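Side-chain contacts in teichoic acid biosynthesis protein F (Staphylococcus epidermidis, PDB 3L7I), which takes part in teichoic acid biosynthesis, its modelled part having a GT-B-type architecture of two Rossmann-like halves, each built on a parallel sheet: residues Glu611-Ser616 / Ser624-Asp629; Gln637-Tyr642 / Met656-Asp661; Gln441-Thr446 / Arg470-Glu475; Glu358-Gly361 / Tyr365-Ser368. All blocks are in the same frame, centred on the assembly; numbering follows the deposited sequence.

Contact 1: Glu611-Ser616 / Ser624-Asp629; sequences ELFLIS and SSVMFD. With SO4 (sulfate ion), chain G.
Phe-613, near the end of helix 609-614, supplies the whole of this segment's contact, reaching with the far end of its ring to Val-626 and Asp-629. CG lies anti to the carbonyl carbon (chi1 -64°), which carries the ring toward helix 626-630. There Phe-613 CZ meets Val-626 CB at 3.9 Å, the two side chains crossing at about a right angle. The neighbouring ring atom, Phe-613 CE2, comes within 3.8 Å of Asp-629 CB, so it is the methylene of the aspartate that packs here; the carboxylate beyond it pairs with Arg-511. The Phe-613 ring also meets that of Tyr-630.

Between the two helices the chain forms strand 618-621, making a helix-strand-helix passage of the second Rossmann-like half. Farther along, Ser-616 turns its OG back to Leu-612 O at 2.7 Å, tilted from the carbonyl plane, just past the helix end.

Across the contact, Ser-624 OG caps the turn entering the next helix by accepting from Val-626 N, a nearly straight bond (172°). A sulfate ion, probably from the crystallisation liquor, sits there: its O4 takes hydrogen bonds from Ser-625 N at 2.6 Å and from Ser-624 OG at 3.2 Å.

Contact 2: Gln637-Tyr642 / Met656-Asp661; sequences QFFFAY and MNYMED
The connection between the neighbouring parallel strands 637-640 and 666-667 of the second sheet folds back on the first of them, setting Tyr-658 against Phe-639 and Ala-641. It does so as a loop, with neither helix nor strand in the 13 residues between the two segments. Tyr-658 belongs to a type I beta turn, Asn-657 to Glu-660, closed by Glu-660 N to Asn-657 O at 3.0 Å. Its CG stands anti to the backbone N (chi1 -169°), and the side chain bridges segments whose closest CA atoms, those of Phe-639 and Tyr-658, are 10.2 Å apart.

Only the phenolic oxygen makes the crossing: Tyr-658 OH lies 3.9 Å from Phe-639 CB and, almost equally, 4.0 Å from Ala-641 CB. These two residues, two apart in sequence, both direct their CB atoms toward the turn, whereas the CB of Phe-640 between them points away. Ile-666 of the adjoining strand touches both Ala-641 and Tyr-658.

Because both near partners are carbon, the pairing itself is van der Waals packing without directional preference. The polar demand of the buried hydroxyl is met elsewhere, by a hydrogen bond to Asp-622 O beyond strand 618-621, which probably fixes, together with the surrounding carbons, where the tyrosine hydroxyl rests.

Contact 3: Gln441-Thr446 / Arg470-Glu475; sequences QTWHGT and RNFNRE
With CG anti to the backbone N in both residues (chi1 -160° in Trp-443, -150° in Phe-472), the two aromatic side chains come from opposite directions and meet at their ring ends. They touch through single atoms, Trp-443 CH2 and Phe-472 CZ, 4.2 Å apart. The indole carbon lies at the edge of the phenyl ring, near its plane, so this is apolar contact between outer ring atoms and not a stack. Each ring has a further partner: Arg-426 makes a cation-pi interaction with Phe-472, and Phe-497 meets Trp-443 edge-to-face.

Gln-441 folds back on the loop that follows it: its OE1 accepts from Trp-443 N at 2.8 Å, and the donor lies in the carbonyl plane on a lone pair (C=O...N angle 123°). Across the contact, Gln-441 NE2 and Glu-475 OE2 are 4.2 Å apart, too far for a bond, and each is satisfied separately. NE2 is hydrogen-bonded to Ala-425 O. Glu-475 forms a salt bridge with Arg-478 through OE1, while its OE2 is gripped by Tyr-439 OH, Trp-479 NE1 and Thr-427 N, which should favour the charged carboxylate.

Gln-441 ends strand 438-441, which lies between strands 418-423 and 481-484 of the seven-stranded parallel sheet; the contact thus joins the exit of that strand to helix 465-476, the helix leading into strand 481-484.

Contact 4: Glu358-Gly361 / Tyr365-Ser368; sequences ESFG and YSDS
Polar contact centres on Ser-359 and Ser-366. Ser-359 OG sits between its backbone N and carbonyl carbon (chi1 60°), a position from which it faces Ser-366 O at 3.3 Å. That hydrogen bond is weak and not settled, since the one proton has another acceptor within reach; Ser-359 OG also has a weak bond to Asn-364 O. The hydroxyl of Ser-366 has a partner of its own in Asn-364 ND2.

Packing falls to Phe-360. Its CD2 has Ser-366 OG at 3.9 Å, at the ring edge and near the ring plane. Obliquely to the ring, Phe-360 CE2 touches Asp-367 CB at 3.8 Å, and Phe-360 CZ stands 3.8 Å from Asp-367 OD2. The phenyl and carboxylate planes are 63° apart, and the two side chains cross at about a right angle.

Charge and a local hydrogen bond meet in Asp-367. Ser-368 N donates to Asp-367 OD1 at 2.9 Å in a nearly straight line, arriving from above the carboxylate plane, while OD2 forms a salt bridge with Arg-511.

Together these contacts draw in the short beta-alpha connection from strand 354-358, which runs between strands 384-389 and 418-423 in the first Rossmann-like sheet, to the beginning of helix 367-379.

How the contacts relate
From the N terminus the contacts follow in series, 4, 3, 1, 2, and none nests in or crosses another. Contact 4 closes the tightest loop, with three residues between its segments, on the way from strand 354-358 to helix 367-379; contact 3 spans 23 residues in the same half, and the two touch where His-444 CB meets Phe-360 CE1 at 3.8 Å. Contacts 1 and 2 close a strand-containing loop and an irregular one in the second half, joined by the probable hydrogen bond Met-627 O to Gln-637 NE2, 3.0 Å. The halves meet where Thr-446 of contact 3 packs on Ser-625 and Phe-628 of contact 1. Arg-511 pairs with aspartates of both contacts 4 and 1, whose centres are about 17 Å apart.

Contact 1: Glu611-Ser616 / Ser624-Asp629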
loop_
_atom_site.group_PDB
_atom_site.type_symbol
_atom_site.label_atom_id
_atom_site.label_comp_id
_atom_site.label_asym_id
_atom_site.label_seq_id
_atom_site.Cartn_x
_atom_site.Cartn_y
_atom_site.Cartn_z
ATOM N N GLU A 611 -56.501 0.771 -3.608
ATOM C CA GLU A 611 -57.520 1.353 -4.456
ATOM C C GLU A 611 -58.178 0.274 -5.305
ATOM O O GLU A 611 -59.392 0.277 -5.478
ATOM C CB GLU A 611 -56.935 2.470 -5.325
ATOM C CG GLU A 611 -56.431 3.649 -4.506
ATOM C CD GLU A 611 -55.969 4.803 -5.349
ATOM O OE1 GLU A 611 -55.786 4.611 -6.569
ATOM O OE2 GLU A 611 -55.783 5.907 -4.792
ATOM N N LEU A 612 -57.397 -0.669 -5.818
ATOM C CA LEU A 612 -58.005 -1.745 -6.580
ATOM C C LEU A 612 -58.972 -2.569 -5.695
ATOM O O LEU A 612 -60.050 -2.984 -6.149
ATOM C CB LEU A 612 -56.954 -2.610 -7.273
ATOM C CG LEU A 612 -56.209 -1.911 -8.416
ATOM C CD1 LEU A 612 -55.106 -2.794 -9.022
ATOM C CD2 LEU A 612 -57.190 -1.466 -9.476
ATOM N N PHE A 613 -58.626 -2.779 -4.426
ATOM C CA PHE A 613 -59.560 -3.494 -3.551
ATOM C C PHE A 613 -60.847 -2.707 -3.393
ATOM O O PHE A 613 -61.938 -3.262 -3.528
ATOM C CB PHE A 613 -58.971 -3.786 -2.161
ATOM C CG PHE A 613 -57.799 -4.709 -2.179
ATOM C CD1 PHE A 613 -57.746 -5.765 -3.070
ATOM C CD2 PHE A 613 -56.756 -4.528 -1.299
ATOM C CE1 PHE A 613 -56.662 -6.609 -3.096
ATOM C CE2 PHE A 613 -55.676 -5.374 -1.318
ATOM C CZ PHE A 613 -55.629 -6.418 -2.215
ATOM N N LEU A 614 -60.710 -1.416 -3.090
ATOM C CA LEU A 614 -61.858 -0.554 -2.805
ATOM C C LEU A 614 -62.942 -0.682 -3.867
ATOM O O LEU A 614 -64.119 -0.756 -3.557
ATOM C CB LEU A 614 -61.430 0.905 -2.699
ATOM C CG LEU A 614 -60.913 1.360 -1.339
ATOM C CD1 LEU A 614 -60.908 2.872 -1.283
ATOM C CD2 LEU A 614 -61.776 0.800 -0.217
ATOM N N ILE A 615 -62.543 -0.725 -5.131
ATOM C CA ILE A 615 -63.536 -0.840 -6.181
ATOM C C ILE A 615 -63.887 -2.292 -6.557
ATOM O O ILE A 615 -64.579 -2.513 -7.543
ATOM C CB ILE A 615 -63.129 -0.039 -7.443
ATOM C CG1 ILE A 615 -61.940 -0.708 -8.134
ATOM C CG2 ILE A 615 -62.880 1.435 -7.104
ATOM C CD1 ILE A 615 -61.590 -0.110 -9.496
ATOM N N SER A 616 -63.447 -3.276 -5.774
ATOM C CA SER A 616 -63.697 -4.677 -6.133
ATOM C C SER A 616 -64.838 -5.307 -5.353
ATOM O O SER A 616 -64.827 -5.292 -4.117
ATOM C CB SER A 616 -62.456 -5.532 -5.910
ATOM O OG SER A 616 -61.420 -5.208 -6.811
ATOM N N SER A 624 -52.013 -16.048 -1.095
ATOM C CA SER A 624 -51.434 -14.726 -1.057
ATOM C C SER A 624 -51.840 -13.996 0.187
ATOM O O SER A 624 -52.976 -14.104 0.647
ATOM C CB SER A 624 -51.856 -13.929 -2.284
ATOM O OG SER A 624 -51.342 -12.615 -2.211
ATOM N N SER A 625 -50.894 -13.242 0.716
ATOM C CA SER A 625 -51.128 -12.381 1.852
ATOM C C SER A 625 -52.126 -11.256 1.538
ATOM O O SER A 625 -52.543 -10.541 2.450
ATOM C CB SER A 625 -49.795 -11.792 2.320
ATOM O OG SER A 625 -49.970 -10.496 2.864
ATOM N N VAL A 626 -52.492 -11.076 0.269
ATOM C CA VAL A 626 -53.525 -10.090 -0.041
ATOM C C VAL A 626 -54.883 -10.436 0.546
ATOM O O VAL A 626 -55.672 -9.550 0.828
ATOM C CB VAL A 626 -53.739 -9.814 -1.563
ATOM C CG1 VAL A 626 -52.563 -9.077 -2.152
ATOM C CG2 VAL A 626 -54.067 -11.108 -2.322
ATOM N N MET A 627 -55.187 -11.710 0.715
ATOM C CA MET A 627 -56.498 -12.024 1.259
ATOM C C MET A 627 -56.696 -11.358 2.629
ATOM O O MET A 627 -57.818 -11.019 3.010
ATOM C CB MET A 627 -56.702 -13.530 1.349
ATOM C CG MET A 627 -55.616 -14.234 2.102
ATOM S SD MET A 627 -56.102 -15.921 2.448
ATOM C CE MET A 627 -54.691 -16.489 3.409
ATOM N N PHE A 628 -55.603 -11.163 3.360
ATOM C CA PHE A 628 -55.702 -10.626 4.702
ATOM C C PHE A 628 -55.984 -9.140 4.635
ATOM O O PHE A 628 -56.487 -8.559 5.595
ATOM C CB PHE A 628 -54.419 -10.858 5.501
ATOM C CG PHE A 628 -54.102 -12.299 5.754
ATOM C CD1 PHE A 628 -54.949 -13.089 6.501
ATOM C CD2 PHE A 628 -52.942 -12.858 5.270
ATOM C CE1 PHE A 628 -54.656 -14.402 6.745
ATOM C CE2 PHE A 628 -52.644 -14.177 5.517
ATOM C CZ PHE A 628 -53.501 -14.947 6.252
ATOM N N ASP A 629 -55.638 -8.514 3.518
ATOM C CA ASP A 629 -55.879 -7.091 3.355
ATOM C C ASP A 629 -57.320 -6.885 2.947
ATOM O O ASP A 629 -58.082 -6.154 3.595
ATOM C CB ASP A 629 -54.984 -6.515 2.261
ATOM C CG ASP A 629 -53.517 -6.541 2.632
ATOM O OD1 ASP A 629 -52.720 -7.071 1.825
ATOM O OD2 ASP A 629 -53.159 -6.033 3.728
HETATM S S SO4 G . -47.474 -13.570 -0.840
HETATM O O1 SO4 G . -47.166 -13.379 -2.264
HETATM O O2 SO4 G . -47.683 -14.997 -0.575
HETATM O O3 SO4 G . -46.369 -13.088 -0.012
HETATM O O4 SO4 G . -48.684 -12.818 -0.505
#

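Contact 2: Gln637-Tyr642 / Met656-Asp661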
loop_
_atom_site.group_PDB
_atom_site.type_symbol
_atom_site.label_atom_id
_atom_site.label_comp_id
_atom_site.label_asym_id
_atom_site.label_seq_id
_atom_site.Cartn_x
_atom_site.Cartn_y
_atom_site.Cartn_z
ATOM N N GLN A 637 -64.478 -13.653 -0.946
ATOM C CA GLN A 637 -63.253 -14.036 -1.627
ATOM C C GLN A 637 -63.425 -15.464 -2.138
ATOM O O GLN A 637 -64.237 -16.217 -1.600
ATOM C CB GLN A 637 -62.038 -13.937 -0.706
ATOM C CG GLN A 637 -61.971 -12.671 0.122
ATOM C CD GLN A 637 -60.582 -12.412 0.686
ATOM O OE1 GLN A 637 -59.576 -12.863 0.126
ATOM N NE2 GLN A 637 -60.515 -11.664 1.789
ATOM N N PHE A 638 -62.686 -15.799 -3.195
ATOM C CA PHE A 638 -62.637 -17.137 -3.776
ATOM C C PHE A 638 -61.183 -17.555 -3.877
ATOM O O PHE A 638 -60.278 -16.706 -3.898
ATOM C CB PHE A 638 -63.246 -17.142 -5.175
ATOM C CG PHE A 638 -64.722 -16.891 -5.192
ATOM C CD1 PHE A 638 -65.629 -17.956 -5.103
ATOM C CD2 PHE A 638 -65.222 -15.597 -5.294
ATOM C CE1 PHE A 638 -67.001 -17.731 -5.122
ATOM C CE2 PHE A 638 -66.592 -15.380 -5.313
ATOM C CZ PHE A 638 -67.477 -16.443 -5.229
ATOM N N PHE A 639 -60.956 -18.858 -3.963
ATOM C CA PHE A 639 -59.611 -19.395 -3.904
ATOM C C PHE A 639 -59.434 -20.484 -4.924
ATOM O O PHE A 639 -59.776 -21.637 -4.700
ATOM C CB PHE A 639 -59.301 -19.859 -2.483
ATOM C CG PHE A 639 -59.405 -18.750 -1.498
ATOM C CD1 PHE A 639 -58.350 -17.844 -1.344
ATOM C CD2 PHE A 639 -60.588 -18.530 -0.811
ATOM C CE1 PHE A 639 -58.452 -16.768 -0.473
ATOM C CE2 PHE A 639 -60.699 -17.454 0.061
ATOM C CZ PHE A 639 -59.625 -16.574 0.237
ATOM N N PHE A 640 -58.908 -20.086 -6.066
ATOM C CA PHE A 640 -58.776 -20.958 -7.213
ATOM C C PHE A 640 -57.441 -21.725 -7.146
ATOM O O PHE A 640 -56.521 -21.491 -7.928
ATOM C CB PHE A 640 -58.871 -20.081 -8.445
ATOM C CG PHE A 640 -58.719 -20.802 -9.717
ATOM C CD1 PHE A 640 -57.991 -20.240 -10.750
ATOM C CD2 PHE A 640 -59.317 -22.029 -9.911
ATOM C CE1 PHE A 640 -57.855 -20.899 -11.970
ATOM C CE2 PHE A 640 -59.188 -22.696 -11.132
ATOM C CZ PHE A 640 -58.451 -22.133 -12.159
ATOM N N ALA A 641 -57.344 -22.632 -6.187
ATOM C CA ALA A 641 -56.156 -23.460 -6.029
ATOM C C ALA A 641 -56.133 -24.623 -7.027
ATOM O O ALA A 641 -56.410 -25.762 -6.673
ATOM C CB ALA A 641 -56.068 -23.984 -4.599
ATOM N N TYR A 642 -55.790 -24.338 -8.274
ATOM C CA TYR A 642 -55.807 -25.371 -9.294
ATOM C C TYR A 642 -54.636 -26.326 -9.158
ATOM O O TYR A 642 -54.740 -27.499 -9.502
ATOM C CB TYR A 642 -55.861 -24.760 -10.695
ATOM C CG TYR A 642 -54.763 -23.773 -11.012
ATOM C CD1 TYR A 642 -54.967 -22.400 -10.853
ATOM C CD2 TYR A 642 -53.541 -24.202 -11.503
ATOM C CE1 TYR A 642 -53.977 -21.484 -11.148
ATOM C CE2 TYR A 642 -52.535 -23.298 -11.804
ATOM C CZ TYR A 642 -52.756 -21.935 -11.628
ATOM O OH TYR A 642 -51.747 -21.036 -11.934
ATOM N N MET A 656 -51.427 -20.857 8.777
ATOM C CA MET A 656 -52.824 -21.107 9.056
ATOM C C MET A 656 -53.321 -22.407 8.442
ATOM O O MET A 656 -52.661 -23.017 7.592
ATOM C CB MET A 656 -53.673 -19.944 8.585
ATOM C CG MET A 656 -53.526 -19.653 7.128
ATOM S SD MET A 656 -55.132 -19.180 6.468
ATOM C CE MET A 656 -55.703 -18.079 7.757
ATOM N N ASN A 657 -54.487 -22.844 8.899
ATOM C CA ASN A 657 -55.068 -24.048 8.352
ATOM C C ASN A 657 -55.915 -23.736 7.123
ATOM O O ASN A 657 -57.126 -23.534 7.210
ATOM C CB ASN A 657 -55.850 -24.817 9.405
ATOM C CG ASN A 657 -56.087 -26.246 8.993
ATOM O OD1 ASN A 657 -56.177 -26.545 7.797
ATOM N ND2 ASN A 657 -56.179 -27.145 9.970
ATOM N N TYR A 658 -55.235 -23.695 5.981
ATOM C CA TYR A 658 -55.809 -23.322 4.687
ATOM C C TYR A 658 -57.061 -24.102 4.296
ATOM O O TYR A 658 -58.014 -23.540 3.741
ATOM C CB TYR A 658 -54.763 -23.552 3.609
ATOM C CG TYR A 658 -55.082 -22.975 2.252
ATOM C CD1 TYR A 658 -54.639 -21.713 1.901
ATOM C CD2 TYR A 658 -55.784 -23.709 1.313
ATOM C CE1 TYR A 658 -54.899 -21.182 0.661
ATOM C CE2 TYR A 658 -56.062 -23.188 0.060
ATOM C CZ TYR A 658 -55.610 -21.917 -0.265
ATOM O OH TYR A 658 -55.869 -21.379 -1.513
ATOM N N MET A 659 -57.038 -25.407 4.559
ATOM C CA MET A 659 -58.129 -26.264 4.173
ATOM C C MET A 659 -59.423 -25.842 4.836
ATOM O O MET A 659 -60.507 -26.123 4.329
ATOM C CB MET A 659 -57.802 -27.709 4.515
ATOM C CG MET A 659 -57.770 -28.604 3.303
ATOM S SD MET A 659 -57.022 -27.767 1.906
ATOM C CE MET A 659 -55.576 -28.795 1.634
ATOM N N GLU A 660 -59.321 -25.150 5.958
ATOM C CA GLU A 660 -60.510 -24.856 6.735
ATOM C C GLU A 660 -60.854 -23.376 6.757
ATOM O O GLU A 660 -61.557 -22.865 5.883
ATOM C CB GLU A 660 -60.327 -25.376 8.158
ATOM C CG GLU A 660 -61.532 -26.114 8.697
ATOM C CD GLU A 660 -61.148 -27.400 9.396
ATOM O OE1 GLU A 660 -59.986 -27.503 9.850
ATOM O OE2 GLU A 660 -62.005 -28.307 9.480
ATOM N N ASP A 661 -60.319 -22.696 7.761
ATOM C CA ASP A 661 -60.734 -21.348 8.112
ATOM C C ASP A 661 -60.245 -20.215 7.202
ATOM O O ASP A 661 -59.495 -19.347 7.637
ATOM C CB ASP A 661 -60.339 -21.059 9.569
ATOM C CG ASP A 661 -58.863 -21.296 9.833
ATOM O OD1 ASP A 661 -58.045 -20.899 8.978
ATOM O OD2 ASP A 661 -58.524 -21.877 10.887
#

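Contact 3: Gln441-Thr446 / Arg470-Glu475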
loop_
_atom_site.group_PDB
_atom_site.type_symbol
_atom_site.label_atom_id
_atom_site.label_comp_id
_atom_site.label_asym_id
_atom_site.label_seq_id
_atom_site.Cartn_x
_atom_site.Cartn_y
_atom_site.Cartn_z
ATOM N N GLN A 441 -39.939 -0.277 10.746
ATOM C CA GLN A 441 -40.232 -1.330 9.774
ATOM C C GLN A 441 -41.720 -1.612 9.732
ATOM O O GLN A 441 -42.339 -1.932 10.758
ATOM C CB GLN A 441 -39.505 -2.624 10.146
ATOM C CG GLN A 441 -39.744 -3.770 9.181
ATOM C CD GLN A 441 -39.400 -3.421 7.727
ATOM O OE1 GLN A 441 -40.275 -3.404 6.875
ATOM N NE2 GLN A 441 -38.130 -3.145 7.449
ATOM N N THR A 442 -42.313 -1.499 8.552
ATOM C CA THR A 442 -43.750 -1.633 8.472
ATOM C C THR A 442 -44.051 -3.033 8.051
ATOM O O THR A 442 -45.154 -3.534 8.267
ATOM C CB THR A 442 -44.295 -0.693 7.436
ATOM O OG1 THR A 442 -43.834 -1.113 6.147
ATOM C CG2 THR A 442 -43.774 0.702 7.691
ATOM N N TRP A 443 -43.032 -3.666 7.468
ATOM C CA TRP A 443 -43.181 -4.890 6.660
ATOM C C TRP A 443 -44.343 -4.731 5.669
ATOM O O TRP A 443 -44.871 -3.635 5.504
ATOM C CB TRP A 443 -43.311 -6.159 7.525
ATOM C CG TRP A 443 -42.986 -7.421 6.771
ATOM C CD1 TRP A 443 -43.821 -8.453 6.516
ATOM C CD2 TRP A 443 -41.733 -7.755 6.156
ATOM N NE1 TRP A 443 -43.172 -9.417 5.785
ATOM C CE2 TRP A 443 -41.893 -9.011 5.547
ATOM C CE3 TRP A 443 -40.495 -7.109 6.060
ATOM C CZ2 TRP A 443 -40.868 -9.637 4.856
ATOM C CZ3 TRP A 443 -39.470 -7.739 5.369
ATOM C CH2 TRP A 443 -39.665 -8.993 4.782
ATOM N N HIS A 444 -44.743 -5.796 5.001
ATOM C CA HIS A 444 -45.719 -5.639 3.939
ATOM C C HIS A 444 -46.740 -6.771 3.915
ATOM O O HIS A 444 -47.024 -7.329 2.856
ATOM C CB HIS A 444 -44.998 -5.593 2.593
ATOM C CG HIS A 444 -44.013 -6.699 2.432
ATOM N ND1 HIS A 444 -42.660 -6.513 2.572
ATOM C CD2 HIS A 444 -44.194 -8.023 2.225
ATOM C CE1 HIS A 444 -42.036 -7.670 2.415
ATOM N NE2 HIS A 444 -42.945 -8.600 2.211
ATOM N N GLY A 445 -47.288 -7.139 5.061
ATOM C CA GLY A 445 -48.407 -8.060 5.021
ATOM C C GLY A 445 -48.430 -9.238 5.966
ATOM O O GLY A 445 -47.391 -9.776 6.329
ATOM N N THR A 446 -49.640 -9.630 6.352
ATOM C CA THR A 446 -49.850 -10.780 7.205
ATOM C C THR A 446 -49.316 -12.012 6.503
ATOM O O THR A 446 -49.705 -12.287 5.368
ATOM C CB THR A 446 -51.351 -11.016 7.501
ATOM O OG1 THR A 446 -51.870 -9.957 8.321
ATOM C CG2 THR A 446 -51.531 -12.333 8.221
ATOM N N ARG A 470 -28.695 -15.928 9.109
ATOM C CA ARG A 470 -27.792 -15.035 9.814
ATOM C C ARG A 470 -27.985 -13.607 9.315
ATOM O O ARG A 470 -28.114 -12.680 10.106
ATOM C CB ARG A 470 -26.321 -15.454 9.662
ATOM C CG ARG A 470 -25.322 -14.298 9.857
ATOM C CD ARG A 470 -23.920 -14.744 10.237
ATOM N NE ARG A 470 -23.072 -15.153 9.105
ATOM C CZ ARG A 470 -22.790 -14.379 8.050
ATOM N NH1 ARG A 470 -23.316 -13.162 7.951
ATOM N NH2 ARG A 470 -21.997 -14.827 7.079
ATOM N N ASN A 471 -28.008 -13.429 8.001
ATOM C CA ASN A 471 -28.123 -12.097 7.435
ATOM C C ASN A 471 -29.470 -11.474 7.704
ATOM O O ASN A 471 -29.564 -10.265 7.906
ATOM C CB ASN A 471 -27.864 -12.113 5.935
ATOM C CG ASN A 471 -26.400 -12.240 5.608
ATOM O OD1 ASN A 471 -25.536 -11.866 6.410
ATOM N ND2 ASN A 471 -26.104 -12.788 4.431
ATOM N N PHE A 472 -30.513 -12.298 7.691
ATOM C CA PHE A 472 -31.846 -11.798 7.918
ATOM C C PHE A 472 -31.893 -11.371 9.374
ATOM O O PHE A 472 -32.538 -10.386 9.741
ATOM C CB PHE A 472 -32.871 -12.892 7.645
ATOM C CG PHE A 472 -34.193 -12.379 7.170
ATOM C CD1 PHE A 472 -34.890 -11.434 7.900
ATOM C CD2 PHE A 472 -34.746 -12.850 5.999
ATOM C CE1 PHE A 472 -36.100 -10.961 7.462
ATOM C CE2 PHE A 472 -35.966 -12.381 5.559
ATOM C CZ PHE A 472 -36.640 -11.445 6.293
ATOM N N ASN A 473 -31.191 -12.107 10.212
ATOM C CA ASN A 473 -31.210 -11.833 11.626
ATOM C C ASN A 473 -30.531 -10.509 11.881
ATOM O O ASN A 473 -30.959 -9.753 12.747
ATOM C CB ASN A 473 -30.523 -12.972 12.400
ATOM C CG ASN A 473 -30.603 -12.783 13.902
ATOM O OD1 ASN A 473 -31.241 -11.841 14.387
ATOM N ND2 ASN A 473 -29.950 -13.669 14.647
ATOM N N ARG A 474 -29.474 -10.235 11.117
ATOM C CA ARG A 474 -28.743 -8.980 11.205
ATOM C C ARG A 474 -29.656 -7.781 10.915
ATOM O O ARG A 474 -29.587 -6.756 11.604
ATOM C CB ARG A 474 -27.571 -8.973 10.221
ATOM C CG ARG A 474 -26.260 -9.503 10.759
ATOM C CD ARG A 474 -25.167 -9.606 9.665
ATOM N NE ARG A 474 -24.258 -10.734 9.922
ATOM C CZ ARG A 474 -22.937 -10.725 9.707
ATOM N NH1 ARG A 474 -22.345 -9.628 9.231
ATOM N NH2 ARG A 474 -22.194 -11.803 9.982
ATOM N N GLU A 475 -30.496 -7.909 9.886
ATOM C CA GLU A 475 -31.374 -6.828 9.462
ATOM C C GLU A 475 -32.463 -6.569 10.485
ATOM O O GLU A 475 -32.712 -5.414 10.836
ATOM C CB GLU A 475 -31.986 -7.127 8.093
ATOM C CG GLU A 475 -33.265 -6.336 7.725
ATOM C CD GLU A 475 -33.053 -4.823 7.607
ATOM O OE1 GLU A 475 -31.922 -4.368 7.909
ATOM O OE2 GLU A 475 -34.009 -4.095 7.232
#

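Contact 4: Glu358-Gly361 / Tyr365-Ser368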
loop_
_atom_site.group_PDB
_atom_site.type_symbol
_atom_site.label_atom_id
_atom_site.label_comp_id
_atom_site.label_asym_id
_atom_site.label_seq_id
_atom_site.Cartn_x
_atom_site.Cartn_y
_atom_site.Cartn_z
ATOM N N GLU A 358 -38.747 4.526 1.798
ATOM C CA GLU A 358 -38.487 3.677 0.661
ATOM C C GLU A 358 -39.453 2.535 0.744
ATOM O O GLU A 358 -39.593 1.914 1.781
ATOM C CB GLU A 358 -37.063 3.172 0.730
ATOM C CG GLU A 358 -36.525 2.518 -0.513
ATOM C CD GLU A 358 -35.171 1.843 -0.234
ATOM O OE1 GLU A 358 -34.198 2.006 -1.032
ATOM O OE2 GLU A 358 -35.076 1.156 0.824
ATOM N N SER A 359 -40.169 2.275 -0.333
ATOM C CA SER A 359 -40.965 1.060 -0.366
ATOM C C SER A 359 -40.461 0.087 -1.405
ATOM O O SER A 359 -39.955 0.476 -2.455
ATOM C CB SER A 359 -42.446 1.327 -0.563
ATOM O OG SER A 359 -42.686 1.999 -1.768
ATOM N N PHE A 360 -40.582 -1.190 -1.057
ATOM C CA PHE A 360 -40.031 -2.294 -1.834
ATOM C C PHE A 360 -38.629 -2.081 -2.419
ATOM O O PHE A 360 -38.388 -2.312 -3.594
ATOM C CB PHE A 360 -41.049 -2.710 -2.862
ATOM C CG PHE A 360 -42.355 -3.070 -2.244
ATOM C CD1 PHE A 360 -42.438 -4.166 -1.388
ATOM C CD2 PHE A 360 -43.494 -2.299 -2.479
ATOM C CE1 PHE A 360 -43.631 -4.518 -0.805
ATOM C CE2 PHE A 360 -44.712 -2.635 -1.895
ATOM C CZ PHE A 360 -44.788 -3.749 -1.058
ATOM N N GLY A 361 -37.716 -1.641 -1.568
ATOM C CA GLY A 361 -36.346 -1.454 -1.981
ATOM C C GLY A 361 -36.255 -0.458 -3.116
ATOM O O GLY A 361 -35.381 -0.562 -3.984
ATOM N N TYR A 365 -43.132 4.447 -5.397
ATOM C CA TYR A 365 -43.722 5.298 -4.392
ATOM C C TYR A 365 -45.052 4.643 -4.075
ATOM O O TYR A 365 -45.983 4.732 -4.860
ATOM C CB TYR A 365 -43.914 6.711 -4.920
ATOM C CG TYR A 365 -44.755 7.561 -4.010
ATOM C CD1 TYR A 365 -44.259 8.013 -2.787
ATOM C CD2 TYR A 365 -46.064 7.893 -4.358
ATOM C CE1 TYR A 365 -45.042 8.779 -1.936
ATOM C CE2 TYR A 365 -46.856 8.652 -3.522
ATOM C CZ TYR A 365 -46.343 9.098 -2.312
ATOM O OH TYR A 365 -47.142 9.877 -1.493
ATOM N N SER A 366 -45.136 3.947 -2.948
ATOM C CA SER A 366 -46.305 3.117 -2.672
ATOM C C SER A 366 -46.352 2.549 -1.255
ATOM O O SER A 366 -45.517 2.867 -0.397
ATOM C CB SER A 366 -46.374 1.944 -3.662
ATOM O OG SER A 366 -45.371 0.957 -3.394
ATOM N N ASP A 367 -47.352 1.698 -1.036
ATOM C CA ASP A 367 -47.515 0.938 0.199
ATOM C C ASP A 367 -47.564 1.797 1.442
ATOM O O ASP A 367 -47.847 2.980 1.387
ATOM C CB ASP A 367 -46.446 -0.150 0.355
ATOM C CG ASP A 367 -46.980 -1.386 1.100
ATOM O OD1 ASP A 367 -46.571 -1.611 2.276
ATOM O OD2 ASP A 367 -47.833 -2.115 0.519
ATOM N N SER A 368 -47.280 1.171 2.568
ATOM C CA SER A 368 -47.410 1.806 3.857
ATOM C C SER A 368 -46.485 3.007 4.062
ATOM O O SER A 368 -46.862 3.962 4.737
ATOM C CB SER A 368 -47.210 0.772 4.959
ATOM O OG SER A 368 -48.434 0.151 5.266
#